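Local coordinates for protein glucose-6-phosphate 1-dehydrogenase (Mycobacterium avium, PDB 4LGV) that probably catalyses the NADP-dependent oxidation of glucose 6-phosphate to 6-phosphogluconolactone, the entry step of the pentose phosphate pathway, at residues R129-L134 against Y421-G426; P143-L148 against A177-V182; N254-V259 against I335-G340. One frame throughout, in Å; residues are numbered along the deposited sequence.

Contact 1: R129-L134 against Y421-G426; sequences RPLYYL and YAAFNG
Leu131 reaches out from the strand of 129-134 and sets a single methyl, CD2, against the last turn of the helix in 421-426. Its CG stands anti to the backbone N (chi1 173°), which carries the isobutyl group off the strand and toward the helix; with chi2 at 60° CD1 is folded back and CD2, anti to CA, becomes the far tip that meets the helix. There CD2 lies 3.7 Å from Phe424 N and equally close to Phe424 CA. The neighbouring methyl, Ala423 CB, is 3.9 Å from Leu131 CD2, and Phe424 CB is 4.2 Å from the same carbon. One branch of one leucine thus lies against two successive residues, with van der Waals contact doing all the work between the segments. The residue types suit this: alanine has only a methyl and lets the strand come close, with Leu131 CA 6.3 Å from Phe424 CA, whereas leucine is long enough to span that distance. The Phe424 ring is met obliquely by Leu131 CD2, while its side chain also touches Ser30 in a loop. Just beyond, the helix stops in a Schellman motif: Gly426 N bonds to Ala423 O at 3.1 Å, and Asp427 N bonds to Ala422 O. Gly426 takes the C-prime place with positive phi, a conformation that glycine adopts easily. Strand 130-134 is a central member of the parallel sheet of the nucleotide-binding domain, between strands 32-36 and 158-162, and Leu131 also packs on Leu33 and Ala160 of these neighbours. Helix 413-424, which belongs to the C-terminal part of the sequence, returns to lie on this sheet; further along, Tyr133 OH bonds to both Tyr416 OH of that helix and Glu162 OE1.

Contact 2: P143-L148 against A177-V182; sequences PIVENL and ARLRAV
Glu146 and Arg178 join the two helices at the solvent side of the pair, and Val145 makes the apolar contacts beside them. Arg178 can be followed outward. Its CB points toward the other helix and already lies 4.0 Å from Glu146 OE2. CG is anti to the carbonyl carbon, the chain runs straight on to CD, and a bend at chi3 (70°) swings the guanidinium across to the carboxylate. NE gives a hydrogen bond to Glu146 OE2 at 3.0 Å, with that oxygen in the guanidinium plane. CZ, bonded to both donors, forms no hydrogen bond itself and lies 3.5 Å from Glu146 OE2. At the tip, NH2 comes within 2.6 Å of Glu146 OE1, which accepts on its syn lone pair but sits 21° out of the guanidinium plane; NH2 adds a weak bond to OE2. The result is a side-on, two-nitrogen salt bridge, although the planes of the two groups are 36° apart and the bonds are bent. Arginine suits this place because its long chain carries charge across while its base stays on the helix; Glu146, extended beyond CG, crosses it at about a right angle. Val145 spreads its two methyls: CG2 is 4.0 Å from Leu179 CD2, and CG1 is 3.3 Å from Val182 CG2, a tight pair for two carbons. Val145 and Leu179 are buried, where apolar branches pack without polar needs, while Val182 stays partly exposed. Helices 141-150 and 169-180 flank strand 158-162 in sequence, in the beta-alpha-beta pattern of a Rossmann-like domain. Leu179 continues down to Ile188 of the edge strand 188-191, Ile144 packs on Tyr117 of helix 114-123, and Arg180 forms a salt bridge with Glu434 at the start of helix 434-449.

Contact 3: N254-V259 against I335-G340; sequences NHLLQV and IFLRAG
Leu256 meets Leu337 and Ala339 where a long helix lies on the large mixed beta-sheet of the C-terminal domain, an alpha-on-beta layer typical of the glucose-6-phosphate dehydrogenase fold. Apolar contact alone joins the two segments. The strand 335-340 presents alternate residues to the helix, so Leu337 and Ala339 face it while Arg338 points the other way. Leu256 points at the strand and carries the contact from the helix side: its CG is anti to the carbonyl carbon (chi1 -69°), and this carries CD1 over the strand. The backbones are well apart at this point, with Leu256 CA 8.5 Å from Leu337 CA, a separation that two leucines bridge comfortably. Leu337 has CG anti to the backbone N, and its CD1 comes alongside Leu256 CB at 4.0 Å; the two side chains cross obliquely. Ala339, with only a methyl, lets Leu256 CD1 approach close to the strand, and its CB also touches Val251 of the same helix and Met229 of strand 222-230.

The polar interactions lie around this patch and hold the two elements individually. On the helix, a wider pi-type turn at 254-256 kinks the backbone; Asn254 ND2 bonds to Asp192 OD2, His255 ND1 to Gln198 NE2, and Gln258 OE1 to Lys280 NZ, so these buried polar groups have partners on other parts of the chain. On the strand, Leu337 pairs through its backbone with Leu321, and Phe336 pairs with Ile225 and Ile227, which places 335-340 between strands 318-323 and 222-230. Arg338, turned from the helix, gives NE to Thr228 OG1.

The closest approaches converge on one methyl: Leu256 CD1 is 3.8 Å from Ala339 CB and 3.9 Å from Leu337 CD2.

How the contacts relate
From the N terminus, strand 130-134 opens contact 1, which closes only at helix 413-424, so that its loop of 286 residues takes in both other contacts. Contact 2 closes early and locally, between two helices of the nucleotide-binding domain separated by a single strand. Contact 3 follows in series, joining a helix and a strand of the C-terminal domain. Contacts 1 and 2 touch directly: Tyr132 and Leu134 of the strand pack on Leu148, Ile144 and Val145 of the helix that comes next. Contact 3 stands apart, its nearest atoms about 13 Å from either. Of the three, contact 1 joins the N-terminal and C-terminal parts of the sequence; the other two each lie within one.

Contact 1: R129-L134 against Y421-G426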
ATOM      1  N   ARG A 129     -51.173  -4.939  10.292  1.00 42.63           N
ATOM      2  CA  ARG A 129     -49.845  -4.337  10.278  1.00 39.87           C
ATOM      3  C   ARG A 129     -49.860  -3.236   9.203  1.00 36.69           C
ATOM      4  O   ARG A 129     -49.429  -3.413   8.054  1.00 35.89           O
ATOM      5  CB  ARG A 129     -48.740  -5.411  10.117  1.00 40.05           C
ATOM      6  N   PRO A 130     -50.402  -2.079   9.554  1.00 33.45           N
ATOM      7  CA  PRO A 130     -50.552  -1.062   8.516  1.00 31.96           C
ATOM      8  C   PRO A 130     -49.292  -0.301   8.156  1.00 30.60           C
ATOM      9  O   PRO A 130     -48.488   0.057   9.044  1.00 30.82           O
ATOM     10  CB  PRO A 130     -51.596  -0.093   9.112  1.00 32.10           C
ATOM     11  CG  PRO A 130     -51.527  -0.294  10.580  1.00 33.05           C
ATOM     12  CD  PRO A 130     -50.930  -1.643  10.844  1.00 33.61           C
ATOM     13  N   LEU A 131     -49.152  -0.010   6.862  1.00 29.14           N
ATOM     14  CA  LEU A 131     -48.279   1.070   6.388  1.00 28.45           C
ATOM     15  C   LEU A 131     -49.128   2.294   6.166  1.00 28.51           C
ATOM     16  O   LEU A 131     -50.002   2.269   5.320  1.00 30.54           O
ATOM     17  CB  LEU A 131     -47.576   0.708   5.072  1.00 26.84           C
ATOM     18  CG  LEU A 131     -46.785   1.851   4.448  1.00 26.69           C
ATOM     19  CD1 LEU A 131     -45.679   2.331   5.395  1.00 27.72           C
ATOM     20  CD2 LEU A 131     -46.107   1.469   3.136  1.00 26.33           C
ATOM     21  N   TYR A 132     -48.845   3.386   6.858  1.00 29.23           N
ATOM     22  CA  TYR A 132     -49.508   4.675   6.612  1.00 30.14           C
ATOM     23  C   TYR A 132     -48.631   5.530   5.745  1.00 30.15           C
ATOM     24  O   TYR A 132     -47.519   5.845   6.123  1.00 33.30           O
ATOM     25  CB  TYR A 132     -49.742   5.439   7.917  1.00 31.35           C
ATOM     26  CG  TYR A 132     -50.612   4.693   8.915  1.00 32.30           C
ATOM     27  CD1 TYR A 132     -51.983   4.679   8.770  1.00 32.75           C
ATOM     28  CD2 TYR A 132     -50.058   4.012   9.976  1.00 33.53           C
ATOM     29  CE1 TYR A 132     -52.798   3.985   9.643  1.00 33.93           C
ATOM     30  CE2 TYR A 132     -50.858   3.339  10.892  1.00 35.26           C
ATOM     31  CZ  TYR A 132     -52.227   3.314  10.707  1.00 36.24           C
ATOM     32  OH  TYR A 132     -53.025   2.644  11.595  1.00 39.64           O
ATOM     33  N   TYR A 133     -49.103   5.872   4.559  1.00 28.21           N
ATOM     34  CA  TYR A 133     -48.328   6.652   3.597  1.00 27.14           C
ATOM     35  C   TYR A 133     -48.911   8.043   3.485  1.00 26.71           C
ATOM     36  O   TYR A 133     -50.061   8.215   3.073  1.00 25.97           O
ATOM     37  CB  TYR A 133     -48.339   5.934   2.233  1.00 26.52           C
ATOM     38  CG  TYR A 133     -47.677   6.698   1.135  1.00 27.05           C
ATOM     39  CD1 TYR A 133     -46.468   7.341   1.347  1.00 28.37           C
ATOM     40  CD2 TYR A 133     -48.230   6.767  -0.121  1.00 26.98           C
ATOM     41  CE1 TYR A 133     -45.841   8.046   0.346  1.00 28.82           C
ATOM     42  CE2 TYR A 133     -47.610   7.468  -1.127  1.00 27.86           C
ATOM     43  CZ  TYR A 133     -46.402   8.092  -0.890  1.00 29.61           C
ATOM     44  OH  TYR A 133     -45.757   8.817  -1.879  1.00 30.91           O
ATOM     45  N   LEU A 134     -48.135   9.040   3.895  1.00 28.50           N
ATOM     46  CA  LEU A 134     -48.650  10.394   4.001  1.00 29.41           C
ATOM     47  C   LEU A 134     -48.198  11.255   2.842  1.00 30.55           C
ATOM     48  O   LEU A 134     -47.112  11.797   2.882  1.00 31.02           O
ATOM     49  CB  LEU A 134     -48.229  11.033   5.327  1.00 29.42           C
ATOM     50  CG  LEU A 134     -48.383  10.166   6.583  1.00 29.68           C
ATOM     51  CD1 LEU A 134     -48.110  11.009   7.826  1.00 30.23           C
ATOM     52  CD2 LEU A 134     -49.728   9.509   6.725  1.00 28.48           C
ATOM     53  N   TYR A 421     -42.974  -0.074  -2.859  1.00 34.11           N
ATOM     54  CA  TYR A 421     -42.911  -1.513  -2.609  1.00 36.00           C
ATOM     55  C   TYR A 421     -41.965  -1.791  -1.440  1.00 33.12           C
ATOM     56  O   TYR A 421     -42.282  -2.583  -0.541  1.00 32.82           O
ATOM     57  CB  TYR A 421     -42.473  -2.237  -3.875  1.00 38.39           C
ATOM     58  CG  TYR A 421     -42.385  -3.745  -3.760  1.00 44.14           C
ATOM     59  CD1 TYR A 421     -43.499  -4.553  -3.937  1.00 48.67           C
ATOM     60  CD2 TYR A 421     -41.164  -4.367  -3.488  1.00 51.62           C
ATOM     61  CE1 TYR A 421     -43.422  -5.939  -3.860  1.00 50.70           C
ATOM     62  CE2 TYR A 421     -41.072  -5.751  -3.405  1.00 54.33           C
ATOM     63  CZ  TYR A 421     -42.208  -6.528  -3.605  1.00 55.56           C
ATOM     64  OH  TYR A 421     -42.111  -7.905  -3.491  1.00 64.40           O
ATOM     65  N   ALA A 422     -40.805  -1.139  -1.438  1.00 29.62           N
ATOM     66  CA  ALA A 422     -39.842  -1.363  -0.367  1.00 28.23           C
ATOM     67  C   ALA A 422     -40.451  -0.942   0.986  1.00 29.06           C
ATOM     68  O   ALA A 422     -40.257  -1.606   2.007  1.00 28.02           O
ATOM     69  CB  ALA A 422     -38.566  -0.602  -0.640  1.00 27.48           C
ATOM     70  N   ALA A 423     -41.158   0.183   0.995  1.00 29.23           N
ATOM     71  CA  ALA A 423     -41.739   0.675   2.227  1.00 31.53           C
ATOM     72  C   ALA A 423     -42.706  -0.354   2.750  1.00 34.14           C
ATOM     73  O   ALA A 423     -42.690  -0.651   3.923  1.00 34.43           O
ATOM     74  CB  ALA A 423     -42.446   2.006   2.011  1.00 31.79           C
ATOM     75  N   PHE A 424     -43.549  -0.875   1.867  1.00 35.23           N
ATOM     76  CA  PHE A 424     -44.573  -1.810   2.257  1.00 37.95           C
ATOM     77  C   PHE A 424     -43.940  -3.058   2.850  1.00 39.00           C
ATOM     78  O   PHE A 424     -44.465  -3.619   3.815  1.00 40.67           O
ATOM     79  CB  PHE A 424     -45.489  -2.179   1.049  1.00 38.73           C
ATOM     80  CG  PHE A 424     -46.709  -2.952   1.442  1.00 40.58           C
ATOM     81  CD1 PHE A 424     -47.812  -2.300   1.965  1.00 41.63           C
ATOM     82  CD2 PHE A 424     -46.744  -4.353   1.361  1.00 41.27           C
ATOM     83  CE1 PHE A 424     -48.945  -3.015   2.357  1.00 43.49           C
ATOM     84  CE2 PHE A 424     -47.867  -5.073   1.772  1.00 41.05           C
ATOM     85  CZ  PHE A 424     -48.964  -4.399   2.271  1.00 43.15           C
ATOM     86  N   ASN A 425     -42.812  -3.488   2.280  1.00 39.59           N
ATOM     87  CA  ASN A 425     -42.105  -4.686   2.747  1.00 42.17           C
ATOM     88  C   ASN A 425     -41.094  -4.435   3.834  1.00 40.50           C
ATOM     89  O   ASN A 425     -40.419  -5.348   4.258  1.00 42.28           O
ATOM     90  CB  ASN A 425     -41.424  -5.423   1.581  1.00 44.87           C
ATOM     91  CG  ASN A 425     -42.398  -5.801   0.516  1.00 46.79           C
ATOM     92  OD1 ASN A 425     -42.218  -5.445  -0.640  1.00 50.48           O
ATOM     93  ND2 ASN A 425     -43.471  -6.470   0.902  1.00 47.93           N
ATOM     94  N   GLY A 426     -41.040  -3.217   4.355  1.00 40.44           N
ATOM     95  CA  GLY A 426     -40.130  -2.887   5.477  1.00 40.06           C
ATOM     96  C   GLY A 426     -38.635  -2.914   5.147  1.00 38.42           C
ATOM     97  O   GLY A 426     -37.808  -3.076   6.018  1.00 35.73           O
TER

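Contact 2: P143-L148 against A177-V182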
ATOM      1  N   PRO A 143     -49.622  16.142  13.163  1.00 40.59           N
ATOM      2  CA  PRO A 143     -51.004  15.986  13.620  1.00 41.95           C
ATOM      3  C   PRO A 143     -51.621  14.631  13.275  1.00 41.73           C
ATOM      4  O   PRO A 143     -52.342  14.078  14.093  1.00 44.16           O
ATOM      5  CB  PRO A 143     -51.741  17.125  12.903  1.00 42.11           C
ATOM      6  CG  PRO A 143     -50.717  18.199  12.759  1.00 43.46           C
ATOM      7  CD  PRO A 143     -49.413  17.458  12.512  1.00 43.20           C
ATOM      8  N   ILE A 144     -51.343  14.107  12.076  1.00 39.54           N
ATOM      9  CA  ILE A 144     -51.862  12.809  11.673  1.00 36.09           C
ATOM     10  C   ILE A 144     -51.293  11.695  12.560  1.00 36.34           C
ATOM     11  O   ILE A 144     -52.009  10.824  13.059  1.00 37.48           O
ATOM     12  CB  ILE A 144     -51.512  12.522  10.196  1.00 34.63           C
ATOM     13  CG1 ILE A 144     -52.320  13.428   9.285  1.00 34.46           C
ATOM     14  CG2 ILE A 144     -51.803  11.062   9.858  1.00 33.25           C
ATOM     15  CD1 ILE A 144     -51.850  13.473   7.853  1.00 34.10           C
ATOM     16  N   VAL A 145     -49.985  11.705  12.732  1.00 36.08           N
ATOM     17  CA  VAL A 145     -49.299  10.657  13.505  1.00 36.89           C
ATOM     18  C   VAL A 145     -49.709  10.721  14.990  1.00 38.22           C
ATOM     19  O   VAL A 145     -49.938   9.700  15.649  1.00 39.31           O
ATOM     20  CB  VAL A 145     -47.784  10.814  13.347  1.00 36.52           C
ATOM     21  CG1 VAL A 145     -47.046  10.005  14.393  1.00 38.14           C
ATOM     22  CG2 VAL A 145     -47.351  10.346  11.971  1.00 35.01           C
ATOM     23  N   GLU A 146     -49.837  11.927  15.503  1.00 39.72           N
ATOM     24  CA  GLU A 146     -50.327  12.124  16.886  1.00 40.85           C
ATOM     25  C   GLU A 146     -51.750  11.620  17.034  1.00 41.16           C
ATOM     26  O   GLU A 146     -52.090  11.027  18.040  1.00 41.35           O
ATOM     27  CB  GLU A 146     -50.216  13.586  17.288  1.00 41.31           C
ATOM     28  CG  GLU A 146     -48.777  13.931  17.664  1.00 43.76           C
ATOM     29  CD  GLU A 146     -48.449  15.415  17.624  1.00 44.34           C
ATOM     30  OE1 GLU A 146     -49.328  16.235  17.309  1.00 45.33           O
ATOM     31  OE2 GLU A 146     -47.269  15.743  17.882  1.00 46.13           O
ATOM     32  N   ASN A 147     -52.573  11.817  16.012  1.00 41.65           N
ATOM     33  CA  ASN A 147     -53.934  11.290  16.021  1.00 42.65           C
ATOM     34  C   ASN A 147     -53.999   9.787  15.862  1.00 41.58           C
ATOM     35  O   ASN A 147     -54.858   9.128  16.463  1.00 42.80           O
ATOM     36  CB  ASN A 147     -54.785  11.959  14.938  1.00 44.47           C
ATOM     37  CG  ASN A 147     -55.525  13.198  15.458  1.00 47.61           C
ATOM     38  OD1 ASN A 147     -56.456  13.082  16.247  1.00 51.31           O
ATOM     39  ND2 ASN A 147     -55.039  14.378  15.103  1.00 47.19           N
ATOM     40  N   LEU A 148     -53.088   9.227  15.068  1.00 40.38           N
ATOM     41  CA  LEU A 148     -53.011   7.771  14.953  1.00 40.08           C
ATOM     42  C   LEU A 148     -52.635   7.171  16.308  1.00 39.61           C
ATOM     43  O   LEU A 148     -53.247   6.177  16.740  1.00 38.87           O
ATOM     44  CB  LEU A 148     -52.018   7.340  13.899  1.00 39.07           C
ATOM     45  CG  LEU A 148     -52.467   7.681  12.490  1.00 38.58           C
ATOM     46  CD1 LEU A 148     -51.303   7.524  11.532  1.00 37.97           C
ATOM     47  CD2 LEU A 148     -53.607   6.787  12.074  1.00 39.84           C
ATOM     48  N   ALA A 177     -38.694  15.265  16.332  1.00 46.22           N
ATOM     49  CA  ALA A 177     -38.977  15.108  17.772  1.00 48.28           C
ATOM     50  C   ALA A 177     -40.438  14.753  17.964  1.00 48.60           C
ATOM     51  O   ALA A 177     -40.758  13.898  18.778  1.00 48.38           O
ATOM     52  CB  ALA A 177     -38.635  16.390  18.568  1.00 47.59           C
ATOM     53  N   ARG A 178     -41.317  15.385  17.187  1.00 47.15           N
ATOM     54  CA  ARG A 178     -42.740  15.088  17.297  1.00 48.01           C
ATOM     55  C   ARG A 178     -43.089  13.657  16.833  1.00 46.50           C
ATOM     56  O   ARG A 178     -43.864  12.969  17.487  1.00 47.08           O
ATOM     57  CB  ARG A 178     -43.531  16.126  16.542  1.00 50.09           C
ATOM     58  CG  ARG A 178     -43.430  17.508  17.185  1.00 51.48           C
ATOM     59  CD  ARG A 178     -44.377  18.486  16.512  1.00 52.12           C
ATOM     60  NE  ARG A 178     -45.767  18.172  16.826  1.00 53.44           N
ATOM     61  CZ  ARG A 178     -46.818  18.845  16.358  1.00 56.90           C
ATOM     62  NH1 ARG A 178     -46.667  19.883  15.530  1.00 56.65           N
ATOM     63  NH2 ARG A 178     -48.041  18.463  16.700  1.00 58.79           N
ATOM     64  N   LEU A 179     -42.453  13.190  15.772  1.00 43.23           N
ATOM     65  CA  LEU A 179     -42.648  11.809  15.312  1.00 42.85           C
ATOM     66  C   LEU A 179     -42.073  10.773  16.298  1.00 41.29           C
ATOM     67  O   LEU A 179     -42.712   9.759  16.587  1.00 39.59           O
ATOM     68  CB  LEU A 179     -42.029  11.604  13.915  1.00 41.21           C
ATOM     69  CG  LEU A 179     -42.520  12.533  12.797  1.00 41.14           C
ATOM     70  CD1 LEU A 179     -41.890  12.178  11.473  1.00 39.76           C
ATOM     71  CD2 LEU A 179     -44.023  12.490  12.685  1.00 42.51           C
ATOM     72  N   ARG A 180     -40.872  11.035  16.791  1.00 40.99           N
ATOM     73  CA  ARG A 180     -40.185  10.073  17.662  1.00 42.23           C
ATOM     74  C   ARG A 180     -40.829   9.987  19.062  1.00 43.42           C
ATOM     75  O   ARG A 180     -40.634   9.024  19.782  1.00 43.14           O
ATOM     76  CB  ARG A 180     -38.702  10.409  17.761  1.00 42.02           C
ATOM     77  CG  ARG A 180     -37.937  10.184  16.471  1.00 41.74           C
ATOM     78  CD  ARG A 180     -37.712   8.689  16.147  1.00 44.28           C
ATOM     79  NE  ARG A 180     -37.685   7.810  17.349  1.00 46.23           N
ATOM     80  CZ  ARG A 180     -36.642   7.567  18.143  1.00 45.32           C
ATOM     81  NH1 ARG A 180     -35.453   8.084  17.910  1.00 44.84           N
ATOM     82  NH2 ARG A 180     -36.806   6.788  19.193  1.00 45.80           N
ATOM     83  N   ALA A 181     -41.636  10.972  19.420  1.00 43.74           N
ATOM     84  CA  ALA A 181     -42.394  10.865  20.645  1.00 47.36           C
ATOM     85  C   ALA A 181     -43.354   9.665  20.596  1.00 47.62           C
ATOM     86  O   ALA A 181     -43.684   9.129  21.626  1.00 46.72           O
ATOM     87  CB  ALA A 181     -43.194  12.154  20.896  1.00 49.40           C
ATOM     88  N   VAL A 182     -43.841   9.292  19.406  1.00 45.84           N
ATOM     89  CA  VAL A 182     -44.782   8.168  19.297  1.00 44.58           C
ATOM     90  C   VAL A 182     -44.313   7.002  18.400  1.00 44.01           C
ATOM     91  O   VAL A 182     -44.943   5.949  18.387  1.00 44.26           O
ATOM     92  CB  VAL A 182     -46.173   8.640  18.849  1.00 45.76           C
ATOM     93  CG1 VAL A 182     -46.857   9.494  19.938  1.00 47.25           C
ATOM     94  CG2 VAL A 182     -46.110   9.431  17.557  1.00 45.59           C
TER

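Contact 3: N254-V259 against I335-G340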
ATOM      1  N   ASN A 254     -29.942  15.530   0.760  1.00 27.53           N
ATOM      2  CA  ASN A 254     -30.263  14.110   0.949  1.00 27.25           C
ATOM      3  C   ASN A 254     -29.664  13.273  -0.192  1.00 26.03           C
ATOM      4  O   ASN A 254     -28.735  12.517   0.024  1.00 24.16           O
ATOM      5  CB  ASN A 254     -31.785  13.916   1.064  1.00 28.22           C
ATOM      6  CG  ASN A 254     -32.166  12.591   1.665  1.00 29.43           C
ATOM      7  OD1 ASN A 254     -31.453  12.065   2.490  1.00 32.32           O
ATOM      8  ND2 ASN A 254     -33.291  12.037   1.243  1.00 29.90           N
ATOM      9  N   HIS A 255     -30.172  13.442  -1.409  1.00 25.20           N
ATOM     10  CA  HIS A 255     -29.797  12.564  -2.537  1.00 24.84           C
ATOM     11  C   HIS A 255     -28.299  12.482  -2.801  1.00 24.22           C
ATOM     12  O   HIS A 255     -27.704  11.392  -2.722  1.00 23.40           O
ATOM     13  CB  HIS A 255     -30.536  13.018  -3.801  1.00 25.19           C
ATOM     14  CG  HIS A 255     -30.294  12.169  -5.013  1.00 25.70           C
ATOM     15  ND1 HIS A 255     -30.321  10.797  -4.978  1.00 25.72           N
ATOM     16  CD2 HIS A 255     -30.064  12.501  -6.314  1.00 26.13           C
ATOM     17  CE1 HIS A 255     -30.082  10.316  -6.190  1.00 25.23           C
ATOM     18  NE2 HIS A 255     -29.944  11.327  -7.024  1.00 25.32           N
ATOM     19  N   LEU A 256     -27.678  13.615  -3.110  1.00 23.58           N
ATOM     20  CA  LEU A 256     -26.312  13.586  -3.575  1.00 23.07           C
ATOM     21  C   LEU A 256     -25.341  13.281  -2.453  1.00 23.35           C
ATOM     22  O   LEU A 256     -24.363  12.582  -2.669  1.00 21.53           O
ATOM     23  CB  LEU A 256     -25.939  14.875  -4.301  1.00 23.30           C
ATOM     24  CG  LEU A 256     -26.612  15.110  -5.627  1.00 23.62           C
ATOM     25  CD1 LEU A 256     -26.127  16.387  -6.317  1.00 24.29           C
ATOM     26  CD2 LEU A 256     -26.394  13.945  -6.569  1.00 24.17           C
ATOM     27  N   LEU A 257     -25.588  13.816  -1.259  1.00 24.04           N
ATOM     28  CA  LEU A 257     -24.745  13.449  -0.111  1.00 23.92           C
ATOM     29  C   LEU A 257     -24.887  11.975   0.243  1.00 23.24           C
ATOM     30  O   LEU A 257     -23.923  11.329   0.634  1.00 22.90           O
ATOM     31  CB  LEU A 257     -25.061  14.331   1.086  1.00 24.97           C
ATOM     32  CG  LEU A 257     -24.512  15.766   0.970  1.00 25.41           C
ATOM     33  CD1 LEU A 257     -24.937  16.610   2.164  1.00 25.57           C
ATOM     34  CD2 LEU A 257     -23.001  15.733   0.894  1.00 25.12           C
ATOM     35  N   GLN A 258     -26.056  11.412   0.047  1.00 23.36           N
ATOM     36  CA  GLN A 258     -26.224   9.961   0.266  1.00 23.81           C
ATOM     37  C   GLN A 258     -25.428   9.159  -0.779  1.00 21.69           C
ATOM     38  O   GLN A 258     -24.880   8.133  -0.467  1.00 20.42           O
ATOM     39  CB  GLN A 258     -27.710   9.572   0.224  1.00 25.69           C
ATOM     40  CG  GLN A 258     -28.480   9.998   1.477  1.00 28.41           C
ATOM     41  CD  GLN A 258     -28.500   8.929   2.542  1.00 32.62           C
ATOM     42  OE1 GLN A 258     -28.587   7.724   2.241  1.00 36.80           O
ATOM     43  NE2 GLN A 258     -28.437   9.348   3.802  1.00 35.57           N
ATOM     44  N   VAL A 259     -25.418   9.648  -2.017  1.00 20.65           N
ATOM     45  CA  VAL A 259     -24.647   9.026  -3.097  1.00 20.23           C
ATOM     46  C   VAL A 259     -23.135   9.077  -2.768  1.00 19.88           C
ATOM     47  O   VAL A 259     -22.449   8.070  -2.863  1.00 18.80           O
ATOM     48  CB  VAL A 259     -24.878   9.699  -4.447  1.00 20.45           C
ATOM     49  CG1 VAL A 259     -23.803   9.334  -5.450  1.00 20.79           C
ATOM     50  CG2 VAL A 259     -26.206   9.253  -5.022  1.00 20.94           C
ATOM     51  N   ILE A 335     -13.628  17.258  -3.048  1.00 26.02           N
ATOM     52  CA  ILE A 335     -14.835  16.744  -3.622  1.00 27.35           C
ATOM     53  C   ILE A 335     -15.670  17.916  -4.153  1.00 28.48           C
ATOM     54  O   ILE A 335     -16.075  18.784  -3.399  1.00 29.61           O
ATOM     55  CB  ILE A 335     -15.602  15.953  -2.551  1.00 26.79           C
ATOM     56  CG1 ILE A 335     -14.711  14.837  -2.004  1.00 26.64           C
ATOM     57  CG2 ILE A 335     -16.896  15.412  -3.118  1.00 25.65           C
ATOM     58  CD1 ILE A 335     -15.258  14.094  -0.800  1.00 27.15           C
ATOM     59  N   PHE A 336     -15.884  17.947  -5.462  1.00 29.42           N
ATOM     60  CA  PHE A 336     -16.665  18.983  -6.086  1.00 29.91           C
ATOM     61  C   PHE A 336     -18.001  18.399  -6.530  1.00 30.05           C
ATOM     62  O   PHE A 336     -18.076  17.301  -7.080  1.00 29.40           O
ATOM     63  CB  PHE A 336     -15.918  19.594  -7.294  1.00 30.68           C
ATOM     64  CG  PHE A 336     -14.667  20.356  -6.919  1.00 28.50           C
ATOM     65  CD1 PHE A 336     -14.752  21.641  -6.451  1.00 29.29           C
ATOM     66  CD2 PHE A 336     -13.447  19.786  -7.037  1.00 27.33           C
ATOM     67  CE1 PHE A 336     -13.617  22.351  -6.070  1.00 29.37           C
ATOM     68  CE2 PHE A 336     -12.301  20.473  -6.694  1.00 28.51           C
ATOM     69  CZ  PHE A 336     -12.380  21.771  -6.216  1.00 29.06           C
ATOM     70  N   LEU A 337     -19.041  19.189  -6.335  1.00 31.10           N
ATOM     71  CA  LEU A 337     -20.376  18.771  -6.642  1.00 31.38           C
ATOM     72  C   LEU A 337     -21.107  19.869  -7.421  1.00 33.42           C
ATOM     73  O   LEU A 337     -20.975  21.035  -7.085  1.00 33.61           O
ATOM     74  CB  LEU A 337     -21.060  18.488  -5.350  1.00 31.80           C
ATOM     75  CG  LEU A 337     -22.458  17.964  -5.427  1.00 32.22           C
ATOM     76  CD1 LEU A 337     -22.699  17.136  -4.166  1.00 31.41           C
ATOM     77  CD2 LEU A 337     -23.446  19.116  -5.561  1.00 34.45           C
ATOM     78  N   ARG A 338     -21.825  19.477  -8.480  1.00 31.85           N
ATOM     79  CA  ARG A 338     -22.658  20.388  -9.227  1.00 32.63           C
ATOM     80  C   ARG A 338     -23.962  19.715  -9.559  1.00 33.82           C
ATOM     81  O   ARG A 338     -24.011  18.519  -9.901  1.00 33.13           O
ATOM     82  CB  ARG A 338     -21.982  20.891 -10.486  1.00 32.36           C
ATOM     83  CG  ARG A 338     -21.707  19.840 -11.523  1.00 32.33           C
ATOM     84  CD  ARG A 338     -21.019  20.430 -12.745  1.00 31.62           C
ATOM     85  NE  ARG A 338     -20.588  19.353 -13.640  1.00 32.07           N
ATOM     86  CZ  ARG A 338     -20.111  19.527 -14.858  1.00 32.90           C
ATOM     87  NH1 ARG A 338     -19.992  20.747 -15.351  1.00 34.21           N
ATOM     88  NH2 ARG A 338     -19.768  18.481 -15.605  1.00 32.34           N
ATOM     89  N   ALA A 339     -25.035  20.470  -9.367  1.00 34.27           N
ATOM     90  CA  ALA A 339     -26.388  19.988  -9.644  1.00 33.96           C
ATOM     91  C   ALA A 339     -27.230  21.135 -10.194  1.00 35.23           C
ATOM     92  O   ALA A 339     -27.141  22.256  -9.716  1.00 35.87           O
ATOM     93  CB  ALA A 339     -27.002  19.442  -8.392  1.00 32.21           C
ATOM     94  N   GLY A 340     -28.053  20.863 -11.194  1.00 37.17           N
ATOM     95  CA  GLY A 340     -28.904  21.902 -11.711  1.00 37.25           C
ATOM     96  C   GLY A 340     -29.935  21.554 -12.747  1.00 36.35           C
ATOM     97  O   GLY A 340     -29.819  20.562 -13.449  1.00 35.95           O
TER